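Local atomic coordinates of amino acid adenylation domain-containing protein (Bacillus stratosphericus LAMA 585, PDB entry 6ULY), a protein that probably activates an alpha-keto acid as its acyl adenylate for nonribosomal depsipeptide synthesis, and is bound here to 4-methyl-2-oxopentanoyl adenylate. Residues A[215-219]-A[256-260]; A[252-256]-A[275-281]. All blocks are in the same frame, centred on the assembly; numbering follows the deposited sequence.

In the fold
Strand 214-217 runs in a mixed sheet between strands 240-243 and 267-270, parallel to both. After it the chain forms helix 224-237, strand 240-243 and helix 246-251, and then turns into helix 255-262, which packs back on strand 214-217. Contact 1 closes this loop of 36 intervening residues. The chain next enters the sheet as strand 267-270 and leaves it as helix 272-279, whose C-terminal part meets the turn and first residues of helix 255-262; contact 2 thus closes a second loop, of 18 residues. The two loops overlap in residues 252-260, neither enclosing the other. Trp256 belongs to both contacts and joins strand, helix 255-262 and helix 272-279.

Contact 1. Residues A[215-219]-A[256-260]; sequences SLDWM and WLDWM
Extended residues 215-217 end a strand, 218-219 leave it as loop and 256-260 are helical. The axes approach to 9.6 Å, nearly antiparallel (159°), with Leu216 CA 6.9 Å from Met260 CA and Trp218 CA 8.2 Å from Trp256 CA. Apolar packing centres on Leu216 (t, p), whose branched end fits against the helix: its CD2 lies 3.4 Å from Trp259 CB, 3.7 Å from Met260 CG and 4.0 Å from Trp256 CD1. Helix 255-262 belongs to the beta-alpha-beta crossover from strand 240-243 to strand 267-270, and covers the strand between them. Beyond the strand, broad flat indoles fill the buried space. Trp218 (chi1 p) turns its edge to the face of Trp256 (chi1 t), T-shaped, with five-membered ring centroids 4.4 Å apart and planes at 90°; Trp256 NE1 donates to Thr268 OG1. Trp218 CB touches Trp259 CZ3 at 3.9 Å. Asp217 OD2, on a carboxylate short enough to reach two residues on, accepts from Met219 N (2.7 Å), an Asx turn shaping the strand's exit.

Contact 2. Residues A[252-256]-A[275-281]; sequences QPLRW and FAMINDY. With SO4 (sulfate ion), chain N; SO4 (sulfate ion), chain O.
Helices 255-262 and 272-279 precede and follow strand 267-270, in the mixed sheet of an alpha/beta fold, and the entry to the first packs on the end of the second, Pro253 CA lying 6.1 Å from Ile278 CA. Residues 252-255 form a type I beta turn, Arg255 N hydrogen-bonding to Gln252 O at 2.8 Å; proline suits its second position because its ring holds phi near the required -60° (-53° here). That ring points at the helix: Pro253 CG lies 3.5 Å from CE of Met277 (m, t, p), whose flexible thioether can follow the surface, and 3.7 Å from Tyr281 CE2. Ile278 (m, m) sends CD1 to 3.2 Å from Pro253 O, and its CG1 lies 3.8 Å from Trp256 CE3. Trp256 (chi1 t) turns its edge to the face of Phe275 (chi1 m), T-shaped, its six-membered ring centroid 5.3 Å from that of Phe275, planes at 77°. Leu254 (m, t) brings CD2 to 3.9 Å from CB of Tyr281, the N-cap residue of helix 282-285. Extended Arg255 hydrogen-bonds two sulfates, probably from the crystallisation liquor: NH2 to O2 of the chain O sulfate at 3.2 Å, NH1 to O1 of the chain N sulfate at 2.7 Å.

Contact 1. Residues A[215-219]-A[256-260]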
ATOM      1  N   SER A 215     -22.312 -12.854  27.941  1.00 40.55           N
ATOM      2  CA  SER A 215     -21.743 -12.390  26.685  1.00 47.06           C
ATOM      3  C   SER A 215     -21.904 -13.434  25.590  1.00 40.41           C
ATOM      4  O   SER A 215     -21.668 -14.626  25.807  1.00 43.23           O
ATOM      5  CB  SER A 215     -20.260 -12.052  26.855  1.00 41.06           C
ATOM      6  OG  SER A 215     -19.742 -11.480  25.668  1.00 46.34           O
ATOM      7  N   LEU A 216     -22.298 -12.969  24.406  1.00 41.14           N
ATOM      8  CA  LEU A 216     -22.391 -13.804  23.214  1.00 42.71           C
ATOM      9  C   LEU A 216     -21.572 -13.165  22.101  1.00 41.12           C
ATOM     10  O   LEU A 216     -21.795 -12.000  21.754  1.00 35.60           O
ATOM     11  CB  LEU A 216     -23.847 -13.975  22.770  1.00 36.43           C
ATOM     12  CG  LEU A 216     -24.046 -14.723  21.451  1.00 39.92           C
ATOM     13  CD1 LEU A 216     -23.516 -16.146  21.528  1.00 38.33           C
ATOM     14  CD2 LEU A 216     -25.510 -14.709  21.074  1.00 40.46           C
ATOM     15  N   ASP A 217     -20.636 -13.927  21.537  1.00 42.72           N
ATOM     16  CA  ASP A 217     -19.790 -13.436  20.454  1.00 39.81           C
ATOM     17  C   ASP A 217     -19.559 -14.559  19.453  1.00 43.29           C
ATOM     18  O   ASP A 217     -19.050 -15.624  19.817  1.00 43.46           O
ATOM     19  CB  ASP A 217     -18.448 -12.920  20.984  1.00 39.81           C
ATOM     20  CG  ASP A 217     -17.713 -12.057  19.972  1.00 45.00           C
ATOM     21  OD1 ASP A 217     -16.740 -11.374  20.362  1.00 43.98           O
ATOM     22  OD2 ASP A 217     -18.125 -12.038  18.791  1.00 41.32           O
ATOM     23  N   TRP A 218     -19.927 -14.314  18.197  1.00 40.83           N
ATOM     24  CA  TRP A 218     -19.570 -15.190  17.091  1.00 46.34           C
ATOM     25  C   TRP A 218     -18.513 -14.588  16.175  1.00 45.61           C
ATOM     26  O   TRP A 218     -18.031 -15.281  15.269  1.00 42.33           O
ATOM     27  CB  TRP A 218     -20.817 -15.544  16.263  1.00 41.46           C
ATOM     28  CG  TRP A 218     -21.610 -14.357  15.809  1.00 40.32           C
ATOM     29  CD1 TRP A 218     -22.748 -13.864  16.378  1.00 38.75           C
ATOM     30  CD2 TRP A 218     -21.326 -13.515  14.683  1.00 39.67           C
ATOM     31  NE1 TRP A 218     -23.191 -12.767  15.677  1.00 40.46           N
ATOM     32  CE2 TRP A 218     -22.336 -12.535  14.630  1.00 37.50           C
ATOM     33  CE3 TRP A 218     -20.318 -13.496  13.717  1.00 41.20           C
ATOM     34  CZ2 TRP A 218     -22.360 -11.542  13.658  1.00 43.38           C
ATOM     35  CZ3 TRP A 218     -20.344 -12.514  12.750  1.00 36.75           C
ATOM     36  CH2 TRP A 218     -21.359 -11.550  12.724  1.00 42.01           C
ATOM     37  N   MET A 219     -18.135 -13.331  16.384  1.00 44.64           N
ATOM     38  CA  MET A 219     -17.106 -12.723  15.562  1.00 41.43           C
ATOM     39  C   MET A 219     -15.756 -13.395  15.821  1.00 43.02           C
ATOM     40  O   MET A 219     -15.507 -13.905  16.917  1.00 40.09           O
ATOM     41  CB  MET A 219     -17.017 -11.227  15.849  1.00 41.09           C
ATOM     42  CG  MET A 219     -18.090 -10.413  15.146  1.00 38.73           C
ATOM     43  SD  MET A 219     -17.842 -10.369  13.359  1.00 44.75           S
ATOM     44  CE  MET A 219     -16.374  -9.339  13.242  1.00 38.31           C
ATOM     45  N   TRP A 256     -28.032 -16.066  15.435  1.00 48.17           N
ATOM     46  CA  TRP A 256     -27.773 -15.000  16.394  1.00 47.62           C
ATOM     47  C   TRP A 256     -28.955 -14.842  17.340  1.00 46.55           C
ATOM     48  O   TRP A 256     -28.791 -14.797  18.565  1.00 44.21           O
ATOM     49  CB  TRP A 256     -27.494 -13.689  15.653  1.00 42.41           C
ATOM     50  CG  TRP A 256     -26.701 -12.670  16.421  1.00 46.22           C
ATOM     51  CD1 TRP A 256     -26.068 -12.842  17.620  1.00 42.07           C
ATOM     52  CD2 TRP A 256     -26.451 -11.313  16.029  1.00 46.39           C
ATOM     53  NE1 TRP A 256     -25.447 -11.677  17.998  1.00 44.88           N
ATOM     54  CE2 TRP A 256     -25.666 -10.723  17.038  1.00 44.81           C
ATOM     55  CE3 TRP A 256     -26.822 -10.539  14.923  1.00 44.43           C
ATOM     56  CZ2 TRP A 256     -25.241  -9.397  16.974  1.00 41.91           C
ATOM     57  CZ3 TRP A 256     -26.401  -9.222  14.863  1.00 44.97           C
ATOM     58  CH2 TRP A 256     -25.617  -8.665  15.881  1.00 43.07           C
ATOM     59  N   LEU A 257     -30.164 -14.763  16.783  1.00 43.30           N
ATOM     60  CA  LEU A 257     -31.352 -14.654  17.622  1.00 50.76           C
ATOM     61  C   LEU A 257     -31.482 -15.863  18.541  1.00 46.55           C
ATOM     62  O   LEU A 257     -31.640 -15.716  19.758  1.00 42.56           O
ATOM     63  CB  LEU A 257     -32.597 -14.494  16.749  1.00 50.16           C
ATOM     64  CG  LEU A 257     -32.596 -13.286  15.809  1.00 47.27           C
ATOM     65  CD1 LEU A 257     -33.974 -13.100  15.185  1.00 48.88           C
ATOM     66  CD2 LEU A 257     -32.163 -12.020  16.528  1.00 50.93           C
ATOM     67  N   ASP A 258     -31.406 -17.073  17.975  1.00 48.28           N
ATOM     68  CA  ASP A 258     -31.506 -18.283  18.788  1.00 47.60           C
ATOM     69  C   ASP A 258     -30.527 -18.243  19.949  1.00 50.20           C
ATOM     70  O   ASP A 258     -30.862 -18.619  21.081  1.00 50.17           O
ATOM     71  CB  ASP A 258     -31.217 -19.524  17.942  1.00 50.09           C
ATOM     72  CG  ASP A 258     -32.148 -19.667  16.769  1.00 43.15           C
ATOM     73  OD1 ASP A 258     -33.139 -18.911  16.685  1.00 39.34           O
ATOM     74  OD2 ASP A 258     -31.876 -20.543  15.926  1.00 46.65           O
ATOM     75  N   TRP A 259     -29.295 -17.814  19.671  1.00 44.97           N
ATOM     76  CA  TRP A 259     -28.244 -17.840  20.678  1.00 47.57           C
ATOM     77  C   TRP A 259     -28.520 -16.824  21.778  1.00 46.10           C
ATOM     78  O   TRP A 259     -28.442 -17.147  22.969  1.00 44.84           O
ATOM     79  CB  TRP A 259     -26.893 -17.577  20.012  1.00 48.69           C
ATOM     80  CG  TRP A 259     -26.435 -18.680  19.087  1.00 47.35           C
ATOM     81  CD1 TRP A 259     -26.800 -19.995  19.131  1.00 48.35           C
ATOM     82  CD2 TRP A 259     -25.525 -18.555  17.981  1.00 46.91           C
ATOM     83  NE1 TRP A 259     -26.170 -20.698  18.131  1.00 47.53           N
ATOM     84  CE2 TRP A 259     -25.387 -19.837  17.407  1.00 43.81           C
ATOM     85  CE3 TRP A 259     -24.814 -17.486  17.421  1.00 47.31           C
ATOM     86  CZ2 TRP A 259     -24.568 -20.079  16.307  1.00 50.30           C
ATOM     87  CZ3 TRP A 259     -24.001 -17.730  16.321  1.00 44.63           C
ATOM     88  CH2 TRP A 259     -23.886 -19.017  15.778  1.00 51.40           C
ATOM     89  N   MET A 260     -28.849 -15.586  21.401  1.00 45.63           N
ATOM     90  CA  MET A 260     -29.197 -14.589  22.405  1.00 48.97           C
ATOM     91  C   MET A 260     -30.318 -15.090  23.302  1.00 46.63           C
ATOM     92  O   MET A 260     -30.325 -14.833  24.509  1.00 43.88           O
ATOM     93  CB  MET A 260     -29.608 -13.283  21.733  1.00 46.80           C
ATOM     94  CG  MET A 260     -28.446 -12.482  21.182  1.00 50.00           C
ATOM     95  SD  MET A 260     -28.981 -11.267  19.968  1.00 52.25           S
ATOM     96  CE  MET A 260     -29.973 -10.163  20.964  1.00 51.56           C
TER

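Contact 2. Residues A[252-256]-A[275-281]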
ATOM      1  N   GLN A 252     -26.326 -19.190   8.784  1.00 52.09           N
ATOM      2  CA  GLN A 252     -27.713 -18.999   9.216  1.00 55.59           C
ATOM      3  C   GLN A 252     -27.754 -17.823  10.182  1.00 51.60           C
ATOM      4  O   GLN A 252     -27.723 -17.999  11.406  1.00 48.11           O
ATOM      5  CB  GLN A 252     -28.269 -20.266   9.876  1.00 55.91           C
ATOM      6  CG  GLN A 252     -28.066 -21.550   9.078  1.00 69.96           C
ATOM      7  CD  GLN A 252     -28.977 -21.643   7.867  1.00 78.45           C
ATOM      8  OE1 GLN A 252     -30.071 -21.077   7.853  1.00 74.70           O
ATOM      9  NE2 GLN A 252     -28.527 -22.362   6.841  1.00 73.12           N
ATOM     10  N   PRO A 253     -27.824 -16.597   9.661  1.00 50.88           N
ATOM     11  CA  PRO A 253     -27.779 -15.422  10.549  1.00 46.92           C
ATOM     12  C   PRO A 253     -28.792 -15.456  11.684  1.00 48.42           C
ATOM     13  O   PRO A 253     -28.505 -14.935  12.771  1.00 41.75           O
ATOM     14  CB  PRO A 253     -28.050 -14.256   9.588  1.00 50.05           C
ATOM     15  CG  PRO A 253     -27.559 -14.742   8.263  1.00 47.26           C
ATOM     16  CD  PRO A 253     -27.858 -16.216   8.237  1.00 53.47           C
ATOM     17  N   LEU A 254     -29.967 -16.050  11.474  1.00 51.86           N
ATOM     18  CA  LEU A 254     -30.967 -16.086  12.537  1.00 48.46           C
ATOM     19  C   LEU A 254     -30.493 -16.865  13.755  1.00 45.54           C
ATOM     20  O   LEU A 254     -31.105 -16.745  14.822  1.00 45.84           O
ATOM     21  CB  LEU A 254     -32.273 -16.682  12.018  1.00 48.17           C
ATOM     22  CG  LEU A 254     -33.086 -15.785  11.082  1.00 55.54           C
ATOM     23  CD1 LEU A 254     -34.368 -16.490  10.666  1.00 53.39           C
ATOM     24  CD2 LEU A 254     -33.397 -14.435  11.722  1.00 55.39           C
ATOM     25  N   ARG A 255     -29.423 -17.652  13.630  1.00 43.56           N
ATOM     26  CA  ARG A 255     -28.839 -18.287  14.804  1.00 41.19           C
ATOM     27  C   ARG A 255     -28.439 -17.265  15.856  1.00 47.18           C
ATOM     28  O   ARG A 255     -28.474 -17.565  17.054  1.00 49.06           O
ATOM     29  CB  ARG A 255     -27.629 -19.119  14.398  1.00 46.86           C
ATOM     30  CG  ARG A 255     -28.010 -20.436  13.788  1.00 48.89           C
ATOM     31  CD  ARG A 255     -26.827 -21.153  13.187  1.00 55.46           C
ATOM     32  NE  ARG A 255     -27.255 -22.414  12.604  1.00 62.75           N
ATOM     33  CZ  ARG A 255     -26.538 -23.137  11.754  1.00 70.64           C
ATOM     34  NH1 ARG A 255     -25.340 -22.724  11.365  1.00 68.56           N
ATOM     35  NH2 ARG A 255     -27.032 -24.276  11.288  1.00 82.65           N
ATOM     36  N   TRP A 256     -28.032 -16.066  15.435  1.00 48.17           N
ATOM     37  CA  TRP A 256     -27.773 -15.000  16.394  1.00 47.62           C
ATOM     38  C   TRP A 256     -28.955 -14.842  17.340  1.00 46.55           C
ATOM     39  O   TRP A 256     -28.791 -14.797  18.565  1.00 44.21           O
ATOM     40  CB  TRP A 256     -27.494 -13.689  15.653  1.00 42.41           C
ATOM     41  CG  TRP A 256     -26.701 -12.670  16.421  1.00 46.22           C
ATOM     42  CD1 TRP A 256     -26.068 -12.842  17.620  1.00 42.07           C
ATOM     43  CD2 TRP A 256     -26.451 -11.313  16.029  1.00 46.39           C
ATOM     44  NE1 TRP A 256     -25.447 -11.677  17.998  1.00 44.88           N
ATOM     45  CE2 TRP A 256     -25.666 -10.723  17.038  1.00 44.81           C
ATOM     46  CE3 TRP A 256     -26.822 -10.539  14.923  1.00 44.43           C
ATOM     47  CZ2 TRP A 256     -25.241  -9.397  16.974  1.00 41.91           C
ATOM     48  CZ3 TRP A 256     -26.401  -9.222  14.863  1.00 44.97           C
ATOM     49  CH2 TRP A 256     -25.617  -8.665  15.881  1.00 43.07           C
ATOM     50  N   PHE A 275     -26.134  -6.808  11.259  1.00 44.09           N
ATOM     51  CA  PHE A 275     -27.457  -6.245  11.501  1.00 41.60           C
ATOM     52  C   PHE A 275     -28.264  -6.200  10.212  1.00 47.58           C
ATOM     53  O   PHE A 275     -29.464  -6.505  10.208  1.00 48.64           O
ATOM     54  CB  PHE A 275     -27.337  -4.848  12.106  1.00 39.42           C
ATOM     55  CG  PHE A 275     -26.691  -4.827  13.465  1.00 46.31           C
ATOM     56  CD1 PHE A 275     -25.311  -4.892  13.595  1.00 43.03           C
ATOM     57  CD2 PHE A 275     -27.462  -4.734  14.614  1.00 46.34           C
ATOM     58  CE1 PHE A 275     -24.716  -4.874  14.840  1.00 45.99           C
ATOM     59  CE2 PHE A 275     -26.868  -4.714  15.865  1.00 45.85           C
ATOM     60  CZ  PHE A 275     -25.494  -4.782  15.977  1.00 43.88           C
ATOM     61  N   ALA A 276     -27.620  -5.833   9.105  1.00 47.86           N
ATOM     62  CA  ALA A 276     -28.317  -5.814   7.825  1.00 48.91           C
ATOM     63  C   ALA A 276     -28.692  -7.221   7.381  1.00 47.80           C
ATOM     64  O   ALA A 276     -29.757  -7.427   6.789  1.00 49.10           O
ATOM     65  CB  ALA A 276     -27.452  -5.131   6.770  1.00 53.52           C
ATOM     66  N   MET A 277     -27.830  -8.205   7.654  1.00 45.74           N
ATOM     67  CA  MET A 277     -28.154  -9.582   7.301  1.00 47.53           C
ATOM     68  C   MET A 277     -29.412 -10.045   8.025  1.00 50.00           C
ATOM     69  O   MET A 277     -30.288 -10.674   7.421  1.00 51.39           O
ATOM     70  CB  MET A 277     -26.978 -10.506   7.628  1.00 47.42           C
ATOM     71  CG  MET A 277     -25.792 -10.372   6.691  1.00 55.62           C
ATOM     72  SD  MET A 277     -24.429 -11.489   7.100  1.00 51.40           S
ATOM     73  CE  MET A 277     -25.055 -13.043   6.477  1.00 53.13           C
ATOM     74  N   ILE A 278     -29.524  -9.737   9.319  1.00 50.53           N
ATOM     75  CA  ILE A 278     -30.720 -10.106  10.073  1.00 48.84           C
ATOM     76  C   ILE A 278     -31.949  -9.420   9.489  1.00 47.31           C
ATOM     77  O   ILE A 278     -33.019 -10.029   9.366  1.00 45.54           O
ATOM     78  CB  ILE A 278     -30.535  -9.768  11.565  1.00 50.64           C
ATOM     79  CG1 ILE A 278     -29.413 -10.615  12.174  1.00 48.75           C
ATOM     80  CG2 ILE A 278     -31.833  -9.986  12.333  1.00 46.02           C
ATOM     81  CD1 ILE A 278     -29.798 -12.057  12.435  1.00 50.26           C
ATOM     82  N   ASN A 279     -31.817  -8.144   9.115  1.00 46.00           N
ATOM     83  CA  ASN A 279     -32.947  -7.427   8.532  1.00 49.59           C
ATOM     84  C   ASN A 279     -33.434  -8.088   7.248  1.00 55.33           C
ATOM     85  O   ASN A 279     -34.608  -7.948   6.887  1.00 56.45           O
ATOM     86  CB  ASN A 279     -32.568  -5.972   8.262  1.00 46.34           C
ATOM     87  CG  ASN A 279     -32.350  -5.183   9.538  1.00 52.52           C
ATOM     88  OD1 ASN A 279     -32.776  -5.598  10.615  1.00 52.35           O
ATOM     89  ND2 ASN A 279     -31.692  -4.038   9.423  1.00 48.43           N
ATOM     90  N   ASP A 280     -32.556  -8.804   6.542  1.00 51.62           N
ATOM     91  CA  ASP A 280     -32.969  -9.491   5.325  1.00 51.71           C
ATOM     92  C   ASP A 280     -33.919 -10.649   5.600  1.00 52.88           C
ATOM     93  O   ASP A 280     -34.471 -11.210   4.649  1.00 56.43           O
ATOM     94  CB  ASP A 280     -31.749 -10.016   4.564  1.00 52.50           C
ATOM     95  CG  ASP A 280     -30.883  -8.905   3.995  1.00 61.62           C
ATOM     96  OD1 ASP A 280     -31.405  -7.797   3.739  1.00 63.99           O
ATOM     97  OD2 ASP A 280     -29.673  -9.149   3.796  1.00 63.47           O
ATOM     98  N   TYR A 281     -34.116 -11.019   6.867  1.00 53.97           N
ATOM     99  CA  TYR A 281     -34.943 -12.154   7.252  1.00 48.72           C
ATOM    100  C   TYR A 281     -36.228 -11.717   7.951  1.00 50.84           C
ATOM    101  O   TYR A 281     -36.713 -12.410   8.847  1.00 49.80           O
ATOM    102  CB  TYR A 281     -34.160 -13.099   8.163  1.00 48.49           C
ATOM    103  CG  TYR A 281     -33.072 -13.891   7.480  1.00 49.11           C
ATOM    104  CD1 TYR A 281     -33.288 -15.205   7.079  1.00 48.65           C
ATOM    105  CD2 TYR A 281     -31.821 -13.334   7.252  1.00 46.61           C
ATOM    106  CE1 TYR A 281     -32.291 -15.939   6.458  1.00 49.26           C
ATOM    107  CE2 TYR A 281     -30.819 -14.058   6.633  1.00 47.70           C
ATOM    108  CZ  TYR A 281     -31.058 -15.358   6.237  1.00 56.02           C
ATOM    109  OH  TYR A 281     -30.061 -16.079   5.620  1.00 60.29           O
TER
HETATM  110  S   SO4 N 712     -24.795 -25.219   8.595  1.00 99.48           S
HETATM  111  O1  SO4 N 712     -24.311 -24.012   9.203  1.00 82.18           O
HETATM  112  O2  SO4 N 712     -23.837 -25.684   7.629  1.00 86.79           O
HETATM  113  O3  SO4 N 712     -24.980 -26.223   9.606  1.00101.11           O
HETATM  114  O4  SO4 N 712     -26.048 -24.959   7.941  1.00 92.59           O
HETATM  115  S   SO4 O 713     -28.414 -26.721  13.934  1.00 96.57           S
HETATM  116  O1  SO4 O 713     -27.837 -25.586  14.596  1.00 86.38           O
HETATM  117  O2  SO4 O 713     -29.085 -26.288  12.741  1.00 95.40           O
HETATM  118  O3  SO4 O 713     -27.377 -27.653  13.590  1.00 95.91           O
HETATM  119  O4  SO4 O 713     -29.357 -27.355  14.808  1.00110.83           O